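Putidaredoxin reductase (Pseudomonas putida, PDB 1Q1R) probably uses its FAD to relay electrons from NADH to the iron-sulfur protein putidaredoxin, which supplies the cytochrome P450cam monooxygenase. Local coordinates at residues Ala85-Arg88 / Asp89-Gln92; Ala139-Ile142 / Arg143-Ile147; Thr180-Arg183 / Val184-Val188; Arg187-Pro191 / Pro192-Phe196. All coordinates share one frame; numbering follows the deposited sequence.

Interaction 1. Residues Ala85-Arg88 / Asp89-Gln92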
loop_
_atom_site.group_PDB
_atom_site.type_symbol
_atom_site.label_atom_id
_atom_site.label_comp_id
_atom_site.label_asym_id
_atom_site.label_seq_id
_atom_site.Cartn_x
_atom_site.Cartn_y
_atom_site.Cartn_z
ATOM N N ALA A 85 -19.258 -10.247 -12.677
ATOM C CA ALA A 85 -20.075 -9.132 -13.131
ATOM C C ALA A 85 -21.067 -8.649 -12.089
ATOM O O ALA A 85 -21.412 -9.368 -11.152
ATOM C CB ALA A 85 -20.817 -9.519 -14.412
ATOM N N ILE A 86 -21.520 -7.413 -12.270
ATOM C CA ILE A 86 -22.495 -6.808 -11.375
ATOM C C ILE A 86 -23.718 -6.422 -12.198
ATOM O O ILE A 86 -23.588 -5.859 -13.281
ATOM C CB ILE A 86 -21.953 -5.519 -10.717
ATOM C CG1 ILE A 86 -20.624 -5.793 -10.011
ATOM C CG2 ILE A 86 -22.970 -4.983 -9.722
ATOM C CD1 ILE A 86 -19.924 -4.538 -9.542
ATOM N N ASN A 87 -24.899 -6.740 -11.683
ATOM C CA ASN A 87 -26.143 -6.390 -12.350
ATOM C C ASN A 87 -26.866 -5.410 -11.451
ATOM O O ASN A 87 -27.649 -5.795 -10.584
ATOM C CB ASN A 87 -27.000 -7.633 -12.597
ATOM C CG ASN A 87 -26.698 -8.281 -13.929
ATOM O OD1 ASN A 87 -25.552 -8.611 -14.222
ATOM N ND2 ASN A 87 -27.729 -8.459 -14.753
ATOM N N ARG A 88 -26.569 -4.134 -11.664
ATOM C CA ARG A 88 -27.141 -3.050 -10.882
ATOM C C ARG A 88 -28.663 -3.085 -10.887
ATOM O O ARG A 88 -29.303 -2.847 -9.862
ATOM C CB ARG A 88 -26.626 -1.721 -11.435
ATOM C CG ARG A 88 -25.104 -1.630 -11.424
ATOM C CD ARG A 88 -24.600 -0.500 -12.295
ATOM N NE ARG A 88 -25.203 0.777 -11.933
ATOM C CZ ARG A 88 -24.988 1.910 -12.590
ATOM N NH1 ARG A 88 -24.179 1.921 -13.642
ATOM N NH2 ARG A 88 -25.584 3.028 -12.202
ATOM N N ASP A 89 -29.231 -3.397 -12.047
ATOM C CA ASP A 89 -30.675 -3.473 -12.208
ATOM C C ASP A 89 -31.325 -4.451 -11.223
ATOM O O ASP A 89 -32.159 -4.050 -10.412
ATOM C CB ASP A 89 -31.001 -3.854 -13.654
ATOM C CG ASP A 89 -30.281 -5.111 -14.105
ATOM O OD1 ASP A 89 -29.153 -5.363 -13.631
ATOM O OD2 ASP A 89 -30.838 -5.843 -14.950
ATOM N N ARG A 90 -30.945 -5.726 -11.283
ATOM C CA ARG A 90 -31.517 -6.714 -10.366
ATOM C C ARG A 90 -30.852 -6.681 -8.995
ATOM O O ARG A 90 -31.349 -7.284 -8.042
ATOM C CB ARG A 90 -31.397 -8.131 -10.938
ATOM C CG ARG A 90 -32.366 -8.434 -12.064
ATOM C CD ARG A 90 -31.703 -8.322 -13.427
ATOM N NE ARG A 90 -30.937 -9.519 -13.767
ATOM C CZ ARG A 90 -30.411 -9.754 -14.967
ATOM N NH1 ARG A 90 -30.566 -8.871 -15.944
ATOM N NH2 ARG A 90 -29.744 -10.876 -15.196
ATOM N N GLN A 91 -29.734 -5.965 -8.903
ATOM C CA GLN A 91 -28.980 -5.863 -7.658
ATOM C C GLN A 91 -28.407 -7.229 -7.299
ATOM O O GLN A 91 -28.741 -7.810 -6.267
ATOM C CB GLN A 91 -29.874 -5.349 -6.522
ATOM C CG GLN A 91 -30.122 -3.849 -6.555
ATOM C CD GLN A 91 -31.069 -3.390 -5.461
ATOM O OE1 GLN A 91 -30.890 -3.720 -4.287
ATOM N NE2 GLN A 91 -32.080 -2.618 -5.841
ATOM N N GLN A 92 -27.545 -7.740 -8.171
ATOM C CA GLN A 92 -26.916 -9.034 -7.953
ATOM C C GLN A 92 -25.492 -9.006 -8.472
ATOM O O GLN A 92 -25.155 -8.216 -9.354
ATOM C CB GLN A 92 -27.654 -10.143 -8.711
ATOM C CG GLN A 92 -29.157 -10.184 -8.539
ATOM C CD GLN A 92 -29.791 -11.270 -9.394
ATOM O OE1 GLN A 92 -29.554 -11.341 -10.602
ATOM N NE2 GLN A 92 -30.599 -12.122 -8.771
#
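A G1 beta bulge joins Asn-87 to Gln-91 and Gln-92 where strand 83-87 turns back into strand 92-95. Asn-87 and Gln-92 form an antiparallel hydrogen-bonded pair: Asn-87 N donates to Gln-92 O at 2.8 Å in a nearly straight bond (173°), and Gln-92 N returns to Asn-87 O at 3.1 Å. The same carbonyl takes a weak bond from Gln-91 N at 2.7 Å, and Gln-91 reaches this position with a positive phi of 66°.

On one side of the turn, the side chains of Asn-87, Asp-89 and Arg-90 run alongside one another. As modelled, Asn-87 ND2 sits over the centre of the Arg-90 guanidinium, 3.0 Å from Arg-90 CZ, with the amide plane steeply inclined to it; both groups are donors there, so no hydrogen bond joins them. The guanidinium is instead held by Asp-89, whose OD2 uses its syn lone pair to accept from Arg-90 NH1 at 3.2 Å in a salt bridge. Arg-88 leaves the turn to meet Asp-276 and the carbonyl of Ala-258, while Gln-92 NE2 reaches Asp-102. The whole is typical of a surface beta hairpin whose turn ends in a G1 bulge.

Interaction 2. Residues Ala139-Ile142 / Arg143-Ile147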
loop_
_atom_site.group_PDB
_atom_site.type_symbol
_atom_site.label_atom_id
_atom_site.label_comp_id
_atom_site.label_asym_id
_atom_site.label_seq_id
_atom_site.Cartn_x
_atom_site.Cartn_y
_atom_site.Cartn_z
ATOM N N ALA A 139 4.837 -14.580 -1.383
ATOM C CA ALA A 139 5.751 -14.411 -0.261
ATOM C C ALA A 139 6.451 -15.699 0.150
ATOM O O ALA A 139 7.654 -15.702 0.378
ATOM C CB ALA A 139 5.007 -13.804 0.945
ATOM N N GLU A 140 5.702 -16.792 0.243
ATOM C CA GLU A 140 6.298 -18.061 0.647
ATOM C C GLU A 140 7.228 -18.626 -0.433
ATOM O O GLU A 140 8.282 -19.186 -0.118
ATOM C CB GLU A 140 5.188 -19.047 1.043
ATOM C CG GLU A 140 4.325 -18.465 2.175
ATOM C CD GLU A 140 3.357 -19.453 2.818
ATOM O OE1 GLU A 140 2.695 -20.222 2.099
ATOM O OE2 GLU A 140 3.246 -19.442 4.058
ATOM N N CYS A 141 6.854 -18.455 -1.700
ATOM C CA CYS A 141 7.689 -18.922 -2.812
ATOM C C CYS A 141 9.019 -18.166 -2.780
ATOM O O CYS A 141 10.092 -18.746 -2.961
ATOM C CB CYS A 141 6.982 -18.669 -4.149
ATOM S SG CYS A 141 7.992 -19.002 -5.631
ATOM N N ILE A 142 8.946 -16.860 -2.550
ATOM C CA ILE A 142 10.152 -16.051 -2.475
ATOM C C ILE A 142 10.982 -16.414 -1.237
ATOM O O ILE A 142 12.191 -16.655 -1.333
ATOM C CB ILE A 142 9.809 -14.540 -2.427
ATOM C CG1 ILE A 142 9.325 -14.066 -3.801
ATOM C CG2 ILE A 142 11.040 -13.736 -1.977
ATOM C CD1 ILE A 142 8.581 -12.738 -3.765
ATOM N N ARG A 143 10.343 -16.454 -0.070
ATOM C CA ARG A 143 11.079 -16.774 1.151
ATOM C C ARG A 143 11.867 -18.079 1.065
ATOM O O ARG A 143 13.003 -18.149 1.536
ATOM C CB ARG A 143 10.151 -16.848 2.359
ATOM C CG ARG A 143 10.899 -17.294 3.621
ATOM C CD ARG A 143 10.078 -18.275 4.418
ATOM N NE ARG A 143 9.190 -17.592 5.339
ATOM C CZ ARG A 143 7.930 -17.937 5.578
ATOM N NH1 ARG A 143 7.374 -18.979 4.952
ATOM N NH2 ARG A 143 7.235 -17.237 6.462
ATOM N N ARG A 144 11.265 -19.114 0.483
ATOM C CA ARG A 144 11.945 -20.403 0.356
ATOM C C ARG A 144 13.238 -20.253 -0.435
ATOM O O ARG A 144 14.165 -21.040 -0.277
ATOM C CB ARG A 144 11.048 -21.437 -0.347
ATOM C CG ARG A 144 9.860 -21.923 0.485
ATOM C CD ARG A 144 9.193 -23.142 -0.158
ATOM N NE ARG A 144 8.674 -22.861 -1.495
ATOM C CZ ARG A 144 7.456 -22.393 -1.749
ATOM N NH1 ARG A 144 6.606 -22.149 -0.759
ATOM N NH2 ARG A 144 7.082 -22.165 -3.003
ATOM N N GLN A 145 13.295 -19.231 -1.283
ATOM C CA GLN A 145 14.468 -19.003 -2.114
ATOM C C GLN A 145 15.406 -17.899 -1.630
ATOM O O GLN A 145 16.324 -17.513 -2.349
ATOM C CB GLN A 145 14.019 -18.723 -3.549
ATOM C CG GLN A 145 13.172 -19.858 -4.118
ATOM C CD GLN A 145 12.676 -19.594 -5.517
ATOM O OE1 GLN A 145 13.444 -19.652 -6.485
ATOM N NE2 GLN A 145 11.385 -19.294 -5.638
ATOM N N LEU A 146 15.180 -17.376 -0.429
ATOM C CA LEU A 146 16.075 -16.338 0.089
ATOM C C LEU A 146 17.255 -17.083 0.698
ATOM O O LEU A 146 17.338 -17.266 1.906
ATOM C CB LEU A 146 15.361 -15.479 1.138
ATOM C CG LEU A 146 14.239 -14.592 0.590
ATOM C CD1 LEU A 146 13.669 -13.743 1.719
ATOM C CD2 LEU A 146 14.773 -13.690 -0.523
ATOM N N ILE A 147 18.170 -17.497 -0.170
ATOM C CA ILE A 147 19.328 -18.295 0.212
ATOM C C ILE A 147 20.665 -17.567 0.221
ATOM O O ILE A 147 21.028 -16.899 -0.746
ATOM C CB ILE A 147 19.423 -19.499 -0.733
ATOM C CG1 ILE A 147 18.095 -20.266 -0.689
ATOM C CG2 ILE A 147 20.601 -20.388 -0.351
ATOM C CD1 ILE A 147 17.879 -21.178 -1.865
#
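Gln-145 folds its side chain back onto the preceding helical turn, where NE2 donates to Cys-141 O at 3.0 Å. The oxygen lies in the plane of the Gln-145 amide, whereas the nitrogen stands above the Cys-141 carbonyl plane. Gln-145 N also donates to Ile-142 O at 2.8 Å, so backbone and side chain of one residue grip two successive carbonyls. Because NE2 bonds to the carbonyl of Asn-128 as well, a leucine in place of Gln-145 would probably leave both the Cys-141 and Asn-128 oxygens without this donor and loosen the tie between the helix end and the loop before strand 130-132.

Regular helical bonds run from Arg-143 N to Ala-139 O at 2.8 Å and from Arg-144 N to Glu-140 O at 3.0 Å. They belong to helix 136-144 near its C-terminal end, beyond which Leu-146 is the centre of an inverse gamma turn.

Arg-144 bends at chi3 (-61°), laying one guanidinium face over Glu-140 O and Cys-141 CA, with NH2 3.3 Å from Cys-141 CA. Glu-140 and Arg-143 lie side by side, yet Glu-140 OE2 and Arg-143 NH1 stay 4.2 Å apart, beyond a salt bridge. Both turn to Tyr-52 instead: Glu-140 bonds its hydroxyl, and Arg-143 bonds its carbonyl and makes a cation-pi contact with its ring. On the apolar side Ile-142 CG2 meets Leu-146 CD2 at 4.0 Å, the two chains crossing at a slant, while Ile-142 packs on Ile-243 and Leu-146 on Leu-241, both of strand 241-244.

Interaction 3. Residues Thr180-Arg183 / Val184-Val188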
loop_
_atom_site.group_PDB
_atom_site.type_symbol
_atom_site.label_atom_id
_atom_site.label_comp_id
_atom_site.label_asym_id
_atom_site.label_seq_id
_atom_site.Cartn_x
_atom_site.Cartn_y
_atom_site.Cartn_z
ATOM N N THR A 180 14.347 2.302 -13.122
ATOM C CA THR A 180 14.449 3.095 -14.336
ATOM C C THR A 180 14.625 4.575 -14.015
ATOM O O THR A 180 15.260 5.309 -14.769
ATOM C CB THR A 180 13.195 2.911 -15.201
ATOM O OG1 THR A 180 12.027 3.138 -14.399
ATOM C CG2 THR A 180 13.141 1.494 -15.765
ATOM N N ALA A 181 14.067 5.009 -12.888
ATOM C CA ALA A 181 14.164 6.404 -12.467
ATOM C C ALA A 181 15.596 6.769 -12.093
ATOM O O ALA A 181 16.409 5.897 -11.782
ATOM C CB ALA A 181 13.237 6.655 -11.287
ATOM N N ALA A 182 15.895 8.067 -12.115
ATOM C CA ALA A 182 17.228 8.568 -11.790
ATOM C C ALA A 182 17.605 8.352 -10.327
ATOM O O ALA A 182 18.787 8.317 -9.977
ATOM C CB ALA A 182 17.319 10.046 -12.137
ATOM N N ARG A 183 16.597 8.216 -9.473
ATOM C CA ARG A 183 16.818 7.993 -8.049
ATOM C C ARG A 183 15.626 7.225 -7.495
ATOM O O ARG A 183 14.501 7.402 -7.960
ATOM C CB ARG A 183 16.988 9.331 -7.317
ATOM C CG ARG A 183 15.831 10.309 -7.491
ATOM C CD ARG A 183 16.196 11.692 -6.942
ATOM N NE ARG A 183 15.114 12.664 -7.103
ATOM C CZ ARG A 183 14.015 12.703 -6.351
ATOM N NH1 ARG A 183 13.841 11.825 -5.372
ATOM N NH2 ARG A 183 13.086 13.622 -6.583
ATOM N N VAL A 184 15.866 6.364 -6.513
ATOM C CA VAL A 184 14.776 5.581 -5.941
ATOM C C VAL A 184 13.744 6.484 -5.279
ATOM O O VAL A 184 14.084 7.539 -4.739
ATOM C CB VAL A 184 15.291 4.565 -4.889
ATOM C CG1 VAL A 184 16.279 3.602 -5.536
ATOM C CG2 VAL A 184 15.941 5.293 -3.730
ATOM N N LEU A 185 12.481 6.072 -5.334
ATOM C CA LEU A 185 11.406 6.837 -4.716
ATOM C C LEU A 185 11.370 8.264 -5.252
ATOM O O LEU A 185 10.940 9.184 -4.557
ATOM C CB LEU A 185 11.607 6.862 -3.196
ATOM C CG LEU A 185 11.574 5.497 -2.501
ATOM C CD1 LEU A 185 12.095 5.612 -1.077
ATOM C CD2 LEU A 185 10.154 4.964 -2.520
ATOM N N GLU A 186 11.819 8.438 -6.491
ATOM C CA GLU A 186 11.860 9.756 -7.118
ATOM C C GLU A 186 10.540 10.519 -7.113
ATOM O O GLU A 186 10.521 11.734 -6.926
ATOM C CB GLU A 186 12.368 9.635 -8.560
ATOM C CG GLU A 186 12.018 10.831 -9.440
ATOM C CD GLU A 186 12.798 10.860 -10.737
ATOM O OE1 GLU A 186 12.240 11.319 -11.753
ATOM O OE2 GLU A 186 13.974 10.440 -10.741
ATOM N N ARG A 187 9.436 9.810 -7.306
ATOM C CA ARG A 187 8.136 10.462 -7.351
ATOM C C ARG A 187 7.553 10.929 -6.020
ATOM O O ARG A 187 6.733 11.847 -5.994
ATOM C CB ARG A 187 7.126 9.547 -8.045
ATOM C CG ARG A 187 7.499 9.199 -9.474
ATOM C CD ARG A 187 6.333 8.550 -10.197
ATOM N NE ARG A 187 5.128 9.374 -10.104
ATOM C CZ ARG A 187 4.045 9.205 -10.856
ATOM N NH1 ARG A 187 4.010 8.239 -11.766
ATOM N NH2 ARG A 187 2.995 10.005 -10.699
ATOM N N VAL A 188 7.974 10.321 -4.916
ATOM C CA VAL A 188 7.414 10.692 -3.620
ATOM C C VAL A 188 8.361 11.347 -2.617
ATOM O O VAL A 188 7.921 11.812 -1.566
ATOM C CB VAL A 188 6.766 9.468 -2.945
ATOM C CG1 VAL A 188 5.716 8.871 -3.868
ATOM C CG2 VAL A 188 7.825 8.434 -2.612
#
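Arg-183 and Glu-186 cross at about a right angle, their guanidinium and carboxylate planes only 30° apart. The aliphatic part of the arginine does much of the touching: Arg-183 CG lies 3.7 Å from Glu-186 CB. Farther out, the guanidinium passes over the glutamate backbone, with Glu-186 CA against one face and 3.4 Å from Arg-183 NH1. The arginine gets there by placing CG between its own backbone N and carbonyl carbon (chi1 56°) and then running extended to NE.

Glu-186 goes the other way, its carboxylate reaching back to the chain before the arginine. Glu-186 OE2 takes a weak hydrogen bond from Ala-182 N at 3.3 Å and lies 3.9 Å from Ala-181 CB. Between the two side chains the backbone makes a type II beta turn from Arg-183 to Glu-186, closed by a weak bond from Glu-186 N to Arg-183 O at 3.2 Å, with Leu-185 at the positive-phi position.

The polar end of Arg-183 finds its firmer partners beyond the turn, NH1 donating to Ser-194 OG and to Thr-189 O. Arg-183 NE and Glu-186 OE2 remain 4.4 Å apart, the oxygen well out of the guanidinium plane, so no N-H points at it. The opposite charges probably attract across this gap, but the turn is probably held by carbon contacts, weak bonds and the arginine's bonds to Thr-189 and Ser-194, with no salt bridge between the two side chains.

Interaction 4. Residues Arg187-Pro191 / Pro192-Phe196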
loop_
_atom_site.group_PDB
_atom_site.type_symbol
_atom_site.label_atom_id
_atom_site.label_comp_id
_atom_site.label_asym_id
_atom_site.label_seq_id
_atom_site.Cartn_x
_atom_site.Cartn_y
_atom_site.Cartn_z
ATOM N N ARG A 187 9.436 9.810 -7.306
ATOM C CA ARG A 187 8.136 10.462 -7.351
ATOM C C ARG A 187 7.553 10.929 -6.020
ATOM O O ARG A 187 6.733 11.847 -5.994
ATOM C CB ARG A 187 7.126 9.547 -8.045
ATOM C CG ARG A 187 7.499 9.199 -9.474
ATOM C CD ARG A 187 6.333 8.550 -10.197
ATOM N NE ARG A 187 5.128 9.374 -10.104
ATOM C CZ ARG A 187 4.045 9.205 -10.856
ATOM N NH1 ARG A 187 4.010 8.239 -11.766
ATOM N NH2 ARG A 187 2.995 10.005 -10.699
ATOM N N VAL A 188 7.974 10.321 -4.916
ATOM C CA VAL A 188 7.414 10.692 -3.620
ATOM C C VAL A 188 8.361 11.347 -2.617
ATOM O O VAL A 188 7.921 11.812 -1.566
ATOM C CB VAL A 188 6.766 9.468 -2.945
ATOM C CG1 VAL A 188 5.716 8.871 -3.868
ATOM C CG2 VAL A 188 7.825 8.434 -2.612
ATOM N N THR A 189 9.650 11.398 -2.932
ATOM C CA THR A 189 10.599 12.009 -2.013
ATOM C C THR A 189 11.512 13.011 -2.693
ATOM O O THR A 189 11.598 13.064 -3.918
ATOM C CB THR A 189 11.491 10.955 -1.336
ATOM O OG1 THR A 189 12.389 10.395 -2.302
ATOM C CG2 THR A 189 10.643 9.847 -0.736
ATOM N N ALA A 190 12.195 13.806 -1.879
ATOM C CA ALA A 190 13.128 14.797 -2.389
ATOM C C ALA A 190 14.460 14.090 -2.580
ATOM O O ALA A 190 14.742 13.095 -1.911
ATOM C CB ALA A 190 13.274 15.948 -1.394
ATOM N N PRO A 191 15.295 14.592 -3.500
ATOM C CA PRO A 191 16.609 14.013 -3.794
ATOM C C PRO A 191 17.435 13.608 -2.573
ATOM O O PRO A 191 17.920 12.480 -2.496
ATOM C CB PRO A 191 17.276 15.101 -4.627
ATOM C CG PRO A 191 16.122 15.650 -5.405
ATOM C CD PRO A 191 15.050 15.778 -4.343
ATOM N N PRO A 192 17.605 14.518 -1.599
ATOM C CA PRO A 192 18.394 14.158 -0.417
ATOM C C PRO A 192 17.822 12.976 0.364
ATOM O O PRO A 192 18.539 12.309 1.107
ATOM C CB PRO A 192 18.415 15.456 0.393
ATOM C CG PRO A 192 17.130 16.120 0.001
ATOM C CD PRO A 192 17.081 15.891 -1.485
ATOM N N VAL A 193 16.529 12.721 0.194
ATOM C CA VAL A 193 15.885 11.604 0.871
ATOM C C VAL A 193 16.205 10.322 0.093
ATOM O O VAL A 193 16.429 9.269 0.684
ATOM C CB VAL A 193 14.356 11.811 0.955
ATOM C CG1 VAL A 193 13.683 10.564 1.504
ATOM C CG2 VAL A 193 14.051 13.003 1.852
ATOM N N SER A 194 16.224 10.425 -1.234
ATOM C CA SER A 194 16.551 9.280 -2.082
ATOM C C SER A 194 17.999 8.924 -1.787
ATOM O O SER A 194 18.363 7.754 -1.680
ATOM C CB SER A 194 16.416 9.644 -3.563
ATOM O OG SER A 194 15.068 9.899 -3.911
ATOM N N ALA A 195 18.820 9.958 -1.648
ATOM C CA ALA A 195 20.234 9.784 -1.356
ATOM C C ALA A 195 20.400 9.000 -0.063
ATOM O O ALA A 195 21.257 8.122 0.035
ATOM C CB ALA A 195 20.913 11.145 -1.239
ATOM N N PHE A 196 19.585 9.325 0.937
ATOM C CA PHE A 196 19.654 8.627 2.215
ATOM C C PHE A 196 19.413 7.126 2.012
ATOM O O PHE A 196 20.208 6.296 2.460
ATOM C CB PHE A 196 18.614 9.189 3.185
ATOM C CG PHE A 196 18.354 8.301 4.366
ATOM C CD1 PHE A 196 19.294 8.184 5.389
ATOM C CD2 PHE A 196 17.186 7.549 4.436
ATOM C CE1 PHE A 196 19.071 7.322 6.469
ATOM C CE2 PHE A 196 16.953 6.688 5.503
ATOM C CZ PHE A 196 17.897 6.573 6.522
#
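The rings of Pro-191 and Pro-192 lie side by side and point the same way, closest where Pro-191 CB comes within 3.2 Å of Pro-192 CD, a tight fit between linked residues. The CD corner of the Pro-192 ring also meets Ala-190 CB at 3.8 Å. The flat carbonyl group of Ala-190 serves two donors: Ser-194 N approaches in its plane at 3.1 Å, while Val-193 N comes from above the plane at 2.8 Å.

Ala-190 occupies the N-cap position of helix 191-204, and the two prolines open its first turn, where a residue without an N-H breaks no helical bond. The next bond is straighter, Ala-195 N donating to Pro-191 O at 2.8 Å. A glycine in place of Pro-192, lacking the ring, would probably leave the chain free to turn about its N-CA bond and Ala-190 CB and Ile-350 without this partner.

Ahead of the cap, Thr-189 faces the helix and its CB packs against Val-193 CG1 at 3.6 Å. Val-193 presents that methyl by holding it anti to its backbone N (chi1 173°). The Thr-189 hydroxyl bonds to the carbonyl of Leu-185, and Ser-194 OG to that of Val-184. Val-193 continues onto Val-363 and Tyr-365 of strand 360-367, and the Phe-196 ring meets Phe-361 edge-to-face, so this end of the helix lies against the antiparallel sheet of the C-terminal part of the chain.

How the interactions relate
Interactions 3 and 4 form one continuous unit: they share Arg-187 and Val-188, their centres are 8 Å apart, and Ser-194 OG of the helix lies 2.7 Å from both Val-184 O and Arg-183 NH1 of the turn, probable hydrogen bonds that tie the loop to the helix it leads into. Interaction 2 stands about 27 Å from interaction 3, centre to centre, and interaction 1 lies across the chain's centre from both interactions 3 and 4, its centre 46 Å from that of interaction 4. The FAD is about 7 Å from the side chain of Ala-139, 8 Å from that of Ile-86 and 12 Å from that of Leu-185.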